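Local atomic coordinates of serine Recombinase (Sulfolobus solfataricus, PDB entry 3LHF), a protein that probably binds DNA and takes part in strand exchange during transposon recombination, this chain being mainly its resolvase-type domain without the N-terminal part. Residues L6-S11 and D17-Q22; F77-L82 and C91-I96. The protein carries 1 engineered substitution. All coordinates share one frame; numbering follows the deposited sequence.

Interaction 1 (L6-S11 and D17-Q22)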
ATOM      1  N   LEU D   6      19.123   6.500   6.378  1.00 42.68           N
ATOM      2  CA  LEU D   6      19.344   5.911   5.107  1.00 40.48           C
ATOM      3  C   LEU D   6      18.655   4.550   5.110  1.00 41.92           C
ATOM      4  O   LEU D   6      19.042   3.680   5.843  1.00 44.24           O
ATOM      5  CB  LEU D   6      20.838   5.746   4.902  1.00 41.39           C
ATOM      6  CG  LEU D   6      21.757   6.963   4.828  1.00 39.21           C
ATOM      7  CD1 LEU D   6      23.127   6.554   4.480  1.00 39.19           C
ATOM      8  CD2 LEU D   6      21.287   7.944   3.843  1.00 38.26           C
ATOM      9  N   TYR D   7      17.619   4.388   4.303  1.00 38.21           N
ATOM     10  CA  TYR D   7      16.901   3.128   4.220  1.00 41.21           C
ATOM     11  C   TYR D   7      17.078   2.447   2.897  1.00 43.05           C
ATOM     12  O   TYR D   7      16.804   3.005   1.875  1.00 44.48           O
ATOM     13  CB  TYR D   7      15.404   3.282   4.476  1.00 39.91           C
ATOM     14  CG  TYR D   7      14.685   1.972   4.303  1.00 46.12           C
ATOM     15  CD1 TYR D   7      14.278   1.548   3.060  1.00 45.76           C
ATOM     16  CD2 TYR D   7      14.459   1.136   5.371  1.00 44.97           C
ATOM     17  CE1 TYR D   7      13.658   0.372   2.888  1.00 42.52           C
ATOM     18  CE2 TYR D   7      13.836  -0.048   5.203  1.00 47.17           C
ATOM     19  CZ  TYR D   7      13.431  -0.425   3.954  1.00 48.00           C
ATOM     20  OH  TYR D   7      12.804  -1.609   3.764  1.00 47.01           O
ATOM     21  N   ALA D   8      17.529   1.218   2.933  1.00 42.51           N
ATOM     22  CA  ALA D   8      17.852   0.502   1.732  1.00 42.33           C
ATOM     23  C   ALA D   8      17.288  -0.898   1.731  1.00 44.40           C
ATOM     24  O   ALA D   8      17.215  -1.520   2.749  1.00 45.93           O
ATOM     25  CB  ALA D   8      19.317   0.474   1.553  1.00 40.69           C
ATOM     26  N   ARG D   9      16.869  -1.360   0.569  1.00 45.52           N
ATOM     27  CA  ARG D   9      16.326  -2.682   0.402  1.00 43.03           C
ATOM     28  C   ARG D   9      16.643  -3.237  -0.967  1.00 44.70           C
ATOM     29  O   ARG D   9      16.723  -2.512  -1.919  1.00 42.79           O
ATOM     30  CB  ARG D   9      14.821  -2.632   0.583  1.00 44.19           C
ATOM     31  CG  ARG D   9      14.176  -3.952   0.587  1.00 44.18           C
ATOM     32  CD  ARG D   9      12.722  -3.828   0.316  1.00 48.28           C
ATOM     33  NE  ARG D   9      12.445  -2.956  -0.813  1.00 45.68           N
ATOM     34  CZ  ARG D   9      12.335  -3.346  -2.074  1.00 43.49           C
ATOM     35  NH1 ARG D   9      12.483  -4.599  -2.410  1.00 39.91           N
ATOM     36  NH2 ARG D   9      12.083  -2.462  -3.001  1.00 47.13           N
ATOM     37  N   VAL D  10      16.822  -4.537  -1.049  1.00 48.38           N
ATOM     38  CA  VAL D  10      16.844  -5.230  -2.307  1.00 48.68           C
ATOM     39  C   VAL D  10      15.988  -6.439  -2.136  1.00 50.78           C
ATOM     40  O   VAL D  10      15.797  -6.909  -1.046  1.00 44.14           O
ATOM     41  CB  VAL D  10      18.227  -5.674  -2.756  1.00 50.22           C
ATOM     42  CG1 VAL D  10      19.158  -4.525  -2.865  1.00 46.02           C
ATOM     43  CG2 VAL D  10      18.763  -6.733  -1.876  1.00 51.76           C
ATOM     44  N   SER D  11      15.435  -6.898  -3.243  1.00 57.55           N
ATOM     45  CA  SER D  11      14.485  -7.992  -3.248  1.00 54.31           C
ATOM     46  C   SER D  11      14.976  -9.352  -2.835  1.00 55.41           C
ATOM     47  O   SER D  11      14.281 -10.060  -2.167  1.00 58.99           O
ATOM     48  CB  SER D  11      13.792  -8.071  -4.585  1.00 55.63           C
ATOM     49  OG  SER D  11      12.637  -7.288  -4.530  1.00 62.02           O
ATOM     50  N   ASP D  17      25.322  -8.203  -2.954  1.00 55.96           N
ATOM     51  CA  ASP D  17      26.427  -7.360  -3.240  1.00 56.50           C
ATOM     52  C   ASP D  17      25.979  -5.987  -3.721  1.00 59.14           C
ATOM     53  O   ASP D  17      26.593  -4.978  -3.438  1.00 53.14           O
ATOM     54  CB  ASP D  17      27.314  -8.085  -4.200  1.00 58.09           C
ATOM     55  CG  ASP D  17      27.563  -9.488  -3.761  1.00 64.50           C
ATOM     56  OD1 ASP D  17      27.292 -10.424  -4.523  1.00 67.27           O
ATOM     57  OD2 ASP D  17      28.003  -9.657  -2.632  1.00 58.39           O
ATOM     58  N   ASP D  18      24.901  -5.973  -4.479  1.00 59.09           N
ATOM     59  CA  ASP D  18      24.284  -4.752  -4.943  1.00 57.41           C
ATOM     60  C   ASP D  18      23.700  -3.893  -3.839  1.00 56.04           C
ATOM     61  O   ASP D  18      23.700  -2.693  -3.948  1.00 54.44           O
ATOM     62  CB  ASP D  18      23.288  -5.035  -6.049  1.00 63.50           C
ATOM     63  CG  ASP D  18      23.959  -5.334  -7.349  1.00 69.93           C
ATOM     64  OD1 ASP D  18      24.488  -4.408  -7.962  1.00 71.27           O
ATOM     65  OD2 ASP D  18      23.974  -6.495  -7.757  1.00 71.50           O
ATOM     66  N   LEU D  19      23.189  -4.527  -2.792  1.00 53.47           N
ATOM     67  CA  LEU D  19      22.688  -3.823  -1.623  1.00 51.94           C
ATOM     68  C   LEU D  19      23.811  -3.072  -0.951  1.00 50.03           C
ATOM     69  O   LEU D  19      23.657  -1.955  -0.571  1.00 50.18           O
ATOM     70  CB  LEU D  19      22.089  -4.808  -0.634  1.00 48.89           C
ATOM     71  CG  LEU D  19      21.086  -4.418   0.447  1.00 49.39           C
ATOM     72  CD1 LEU D  19      21.150  -5.330   1.596  1.00 47.00           C
ATOM     73  CD2 LEU D  19      21.127  -3.026   0.898  1.00 46.00           C
ATOM     74  N   VAL D  20      24.960  -3.696  -0.846  1.00 51.82           N
ATOM     75  CA  VAL D  20      26.086  -3.081  -0.200  1.00 50.38           C
ATOM     76  C   VAL D  20      26.345  -1.832  -1.006  1.00 50.14           C
ATOM     77  O   VAL D  20      26.616  -0.792  -0.455  1.00 49.28           O
ATOM     78  CB  VAL D  20      27.300  -4.013  -0.243  1.00 47.38           C
ATOM     79  CG1 VAL D  20      28.559  -3.318   0.110  1.00 39.33           C
ATOM     80  CG2 VAL D  20      27.084  -5.193   0.607  1.00 39.87           C
ATOM     81  N   ASN D  21      26.237  -1.959  -2.318  1.00 49.39           N
ATOM     82  CA  ASN D  21      26.388  -0.848  -3.246  1.00 52.86           C
ATOM     83  C   ASN D  21      25.343   0.223  -3.105  1.00 48.98           C
ATOM     84  O   ASN D  21      25.621   1.370  -3.250  1.00 48.48           O
ATOM     85  CB  ASN D  21      26.428  -1.326  -4.692  1.00 54.04           C
ATOM     86  CG  ASN D  21      26.754  -0.224  -5.647  1.00 53.07           C
ATOM     87  OD1 ASN D  21      27.883   0.201  -5.727  1.00 54.55           O
ATOM     88  ND2 ASN D  21      25.772   0.246  -6.367  1.00 44.43           N
ATOM     89  N   GLN D  22      24.117  -0.184  -2.864  1.00 49.77           N
ATOM     90  CA  GLN D  22      23.032   0.748  -2.657  1.00 51.76           C
ATOM     91  C   GLN D  22      23.298   1.566  -1.403  1.00 48.78           C
ATOM     92  O   GLN D  22      22.987   2.733  -1.352  1.00 41.69           O
ATOM     93  CB  GLN D  22      21.704   0.013  -2.565  1.00 46.09           C
ATOM     94  CG  GLN D  22      20.505   0.881  -2.525  1.00 42.26           C
ATOM     95  CD  GLN D  22      19.275   0.110  -2.234  1.00 40.55           C
ATOM     96  OE1 GLN D  22      18.304   0.634  -1.761  1.00 42.59           O
ATOM     97  NE2 GLN D  22      19.314  -1.140  -2.515  1.00 40.98           N
TER
HETATM   98  O   HOH W   1      17.957   2.981  -0.515  1.00 39.09           O
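Val10 and Leu19 mark the closest backbone approach, with CA atoms 6.0 Å apart, where strand 6-10 and helix 17-22 run nearly antiparallel (160° between directions) with their axes 8.2 Å apart. Leu19 lays its CB and CG against both methyls of Val10, CB lying 3.7 Å from Val10 CG1, while Leu19 CD2 reaches over to Ala8 CB at 4.0 Å. Strand and helix are the first two elements of a beta-alpha-beta unit in the resolvase domain, and Tyr7 to Ser11 fits the Tyr-x-Arg-x-Ser sequence motif of serine recombinases. Beside the apolar patch, Gln22, extended with CG anti to the backbone N (chi1 -173°), turns its amide onto the Arg9 backbone. Gln22 NE2 donates to Arg9 O at 3.0 Å, nearly straight (168°); the acceptor lies in the amide plane, whereas NE2 sits above the carbonyl plane. Gln22 OE1 takes a weak bond from Arg9 N at 3.4 Å and accepts another from a water whose oxygen is 2.7 Å from OE1; the same water donates to Tyr7 O. The guanidinium of Arg9 bonds backbone carbonyls of Gly41, Asp72 and Arg73. A leucine in place of Gln22 would probably leave Arg9 O and this water without their amide partner.

Interaction 2 (F77-L82 and C91-I96)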
ATOM      1  N   PHE D  77       3.024   0.162  -3.041  1.00 46.43           N
ATOM      2  CA  PHE D  77       1.747   0.840  -2.879  1.00 46.84           C
ATOM      3  C   PHE D  77       1.672   1.627  -1.604  1.00 48.17           C
ATOM      4  O   PHE D  77       2.328   1.325  -0.655  1.00 52.61           O
ATOM      5  CB  PHE D  77       0.613  -0.156  -2.841  1.00 46.42           C
ATOM      6  CG  PHE D  77       0.526  -1.013  -4.035  1.00 50.47           C
ATOM      7  CD1 PHE D  77       0.251  -0.477  -5.264  1.00 47.53           C
ATOM      8  CD2 PHE D  77       0.706  -2.351  -3.933  1.00 48.15           C
ATOM      9  CE1 PHE D  77       0.175  -1.262  -6.337  1.00 47.15           C
ATOM     10  CE2 PHE D  77       0.629  -3.123  -5.012  1.00 47.04           C
ATOM     11  CZ  PHE D  77       0.360  -2.582  -6.213  1.00 46.49           C
ATOM     12  N   GLY D  78       0.834   2.631  -1.569  1.00 44.80           N
ATOM     13  CA  GLY D  78       0.692   3.407  -0.369  1.00 46.32           C
ATOM     14  C   GLY D  78       1.894   4.196   0.083  1.00 48.75           C
ATOM     15  O   GLY D  78       2.049   4.466   1.238  1.00 48.19           O
ATOM     16  N   PHE D  79       2.717   4.623  -0.843  1.00 47.65           N
ATOM     17  CA  PHE D  79       3.816   5.501  -0.523  1.00 48.22           C
ATOM     18  C   PHE D  79       3.236   6.790   0.033  1.00 49.97           C
ATOM     19  O   PHE D  79       3.833   7.446   0.837  1.00 48.68           O
ATOM     20  CB  PHE D  79       4.649   5.774  -1.752  1.00 45.37           C
ATOM     21  CG  PHE D  79       5.870   6.558  -1.492  1.00 47.04           C
ATOM     22  CD1 PHE D  79       7.047   5.940  -1.199  1.00 47.64           C
ATOM     23  CD2 PHE D  79       5.858   7.921  -1.567  1.00 49.18           C
ATOM     24  CE1 PHE D  79       8.159   6.658  -0.971  1.00 44.91           C
ATOM     25  CE2 PHE D  79       6.982   8.623  -1.348  1.00 47.02           C
ATOM     26  CZ  PHE D  79       8.131   7.987  -1.049  1.00 39.46           C
ATOM     27  N   GLU D  80       2.051   7.124  -0.425  1.00 48.13           N
ATOM     28  CA  GLU D  80       1.342   8.285   0.032  1.00 50.39           C
ATOM     29  C   GLU D  80       0.997   8.199   1.518  1.00 53.71           C
ATOM     30  O   GLU D  80       1.017   9.180   2.212  1.00 53.63           O
ATOM     31  CB  GLU D  80       0.098   8.517  -0.826  1.00 50.90           C
ATOM     32  CG  GLU D  80       0.356   8.649  -2.311  1.00 48.24           C
ATOM     33  CD  GLU D  80      -0.192   7.503  -3.126  1.00 43.58           C
ATOM     34  OE1 GLU D  80      -0.240   6.394  -2.621  1.00 49.83           O
ATOM     35  OE2 GLU D  80      -0.572   7.710  -4.272  1.00 42.89           O
ATOM     36  N   ILE D  81       0.678   7.016   2.007  1.00 51.61           N
ATOM     37  CA  ILE D  81       0.317   6.881   3.401  1.00 47.89           C
ATOM     38  C   ILE D  81       1.498   7.280   4.238  1.00 50.61           C
ATOM     39  O   ILE D  81       1.376   7.995   5.205  1.00 50.66           O
ATOM     40  CB  ILE D  81      -0.070   5.459   3.728  1.00 44.41           C
ATOM     41  CG1 ILE D  81      -1.334   5.101   2.979  1.00 44.05           C
ATOM     42  CG2 ILE D  81      -0.288   5.315   5.171  1.00 46.00           C
ATOM     43  CD1 ILE D  81      -1.562   3.685   2.871  1.00 41.56           C
ATOM     44  N   LEU D  82       2.655   6.835   3.801  1.00 51.84           N
ATOM     45  CA  LEU D  82       3.883   7.153   4.445  1.00 52.03           C
ATOM     46  C   LEU D  82       4.089   8.640   4.407  1.00 52.45           C
ATOM     47  O   LEU D  82       4.518   9.211   5.367  1.00 56.21           O
ATOM     48  CB  LEU D  82       5.037   6.464   3.734  1.00 51.25           C
ATOM     49  CG  LEU D  82       4.952   4.956   3.575  1.00 47.14           C
ATOM     50  CD1 LEU D  82       6.291   4.384   3.416  1.00 45.44           C
ATOM     51  CD2 LEU D  82       4.295   4.360   4.745  1.00 49.33           C
ATOM     52  N   CYS D  91       9.033  14.414   9.758  1.00 55.72           N
ATOM     53  CA  CYS D  91       9.987  13.706   8.934  1.00 46.70           C
ATOM     54  C   CYS D  91       9.756  13.929   7.460  1.00 50.33           C
ATOM     55  O   CYS D  91       8.668  14.193   7.022  1.00 49.03           O
ATOM     56  CB  CYS D  91       9.953  12.222   9.208  1.00 49.51           C
ATOM     57  SG  CYS D  91      11.198  11.365   8.313  1.00 54.06           S
ATOM     58  N   GLU D  92      10.820  13.799   6.702  1.00 52.30           N
ATOM     59  CA  GLU D  92      10.821  14.097   5.298  1.00 48.76           C
ATOM     60  C   GLU D  92      11.335  12.898   4.527  1.00 52.41           C
ATOM     61  O   GLU D  92      12.267  12.234   4.943  1.00 51.08           O
ATOM     62  CB  GLU D  92      11.663  15.344   5.075  1.00 47.17           C
ATOM     63  CG  GLU D  92      12.403  15.467   3.799  1.00 51.11           C
ATOM     64  CD  GLU D  92      13.508  16.477   3.899  1.00 53.26           C
ATOM     65  OE1 GLU D  92      13.851  16.863   5.012  1.00 51.52           O
ATOM     66  OE2 GLU D  92      14.046  16.878   2.875  1.00 51.54           O
ATOM     67  N   ILE D  93      10.705  12.600   3.403  1.00 53.05           N
ATOM     68  CA  ILE D  93      11.196  11.528   2.584  1.00 50.36           C
ATOM     69  C   ILE D  93      11.899  12.087   1.395  1.00 47.62           C
ATOM     70  O   ILE D  93      11.302  12.679   0.536  1.00 44.94           O
ATOM     71  CB  ILE D  93      10.084  10.628   2.095  1.00 48.83           C
ATOM     72  CG1 ILE D  93       9.234  10.181   3.256  1.00 50.51           C
ATOM     73  CG2 ILE D  93      10.655   9.440   1.410  1.00 45.69           C
ATOM     74  CD1 ILE D  93       8.372   9.060   2.950  1.00 43.70           C
ATOM     75  N   VAL D  94      13.194  11.881   1.375  1.00 44.80           N
ATOM     76  CA  VAL D  94      14.039  12.307   0.298  1.00 44.83           C
ATOM     77  C   VAL D  94      14.336  11.097  -0.570  1.00 46.99           C
ATOM     78  O   VAL D  94      14.690  10.053  -0.088  1.00 43.22           O
ATOM     79  CB  VAL D  94      15.295  12.938   0.853  1.00 41.96           C
ATOM     80  CG1 VAL D  94      16.254  13.218  -0.188  1.00 42.01           C
ATOM     81  CG2 VAL D  94      14.947  14.167   1.549  1.00 42.69           C
ATOM     82  N   VAL D  95      14.129  11.261  -1.863  1.00 50.26           N
ATOM     83  CA  VAL D  95      14.274  10.198  -2.833  1.00 47.99           C
ATOM     84  C   VAL D  95      15.325  10.591  -3.848  1.00 45.75           C
ATOM     85  O   VAL D  95      15.130  11.502  -4.588  1.00 51.76           O
ATOM     86  CB  VAL D  95      12.954   9.968  -3.579  1.00 48.56           C
ATOM     87  CG1 VAL D  95      13.145   9.000  -4.685  1.00 49.40           C
ATOM     88  CG2 VAL D  95      11.895   9.496  -2.667  1.00 42.54           C
ATOM     89  N   ILE D  96      16.445   9.902  -3.889  1.00 46.34           N
ATOM     90  CA  ILE D  96      17.525  10.364  -4.722  1.00 46.49           C
ATOM     91  C   ILE D  96      17.407  10.013  -6.198  1.00 48.21           C
ATOM     92  O   ILE D  96      18.033  10.624  -6.999  1.00 51.79           O
ATOM     93  CB  ILE D  96      18.935  10.077  -4.138  1.00 48.22           C
ATOM     94  CG1 ILE D  96      19.167   8.613  -3.874  1.00 46.82           C
ATOM     95  CG2 ILE D  96      19.175  10.833  -2.831  1.00 37.08           C
ATOM     96  CD1 ILE D  96      20.268   8.404  -2.896  1.00 45.75           C
TER
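Leu82 and Ile93 are the backbone neighbours of this contact, yet their CA atoms stay 8.7 Å apart, a gap bridged by side chains alone; no hydrogen bond crosses it. Most of the bridging falls to Phe79, the first residue of its helix. With CG anti to the backbone N (chi1 -174°), the ring extends from the helix to the strand and presents its far corner: Phe79 CZ lies 3.8 Å from Ile93 CG2 and 4.1 Å from Ile93 CD1. Both ends of the branched isoleucine therefore touch the same ring atom, the two side chains coming from opposite directions. Val95, two residues on and pointing to the same side as Ile93, adds a looser contact, its CG2 4.4 Å from Phe79 CZ. Ile93 CG2 and Val95 CG2 both stand obliquely to the ring. One helical turn after Phe79, Leu82 contributes its CB, 4.3 Å from Ile93 CD1, so that Ile93 spans two residues of the helix face.

The helix start is defined by Gly78 at the N-cap. Its positive phi (65°) favours glycine, and a CB there would crowd Ile81 CD1; Gly78 O accepts from Ile81 N at 3.0 Å. Pro71 and Leu74 of helix 71-74 also pack on Phe79, and they touch Val95 and Ile93 respectively. Beyond the contact, Phe77 stacks on Phe77 of the second subunit, and Leu82 packs on Ile81 of that subunit, which puts this helix beginning near the dimer interface. Glu92 and Val94 bond through their backbones to strand 63-68, placing 92-95 as the outermost strand on that side of the chain's parallel sheet. Apolar packing of a helix onto the edge strand that follows it is the layered helix-on-sheet pattern of a parallel alpha/beta fold, here that of the resolvase-type domain.

In the fold
From the N terminus, strand 3-10 leads through a short connection into helix 16-29, and interaction 1 closes that loop. Strands 35-40 and 63-68 follow, flanking strand 3-10 on its two sides, before interaction 2 closes a second loop between helix 79-88 and strand 92-95. The loops are in series and neither nest nor cross; their centres are 17 Å apart, and their nearest atoms, about 6 Å apart, do not touch. Both reach the same parallel sheet, interaction 1 at an inner strand and interaction 2 at an outermost one. Helix 71-74 lies between them: Leu74 packs on both Tyr7 and Ile93, while Ile96 reaches Leu26 on helix 16-29.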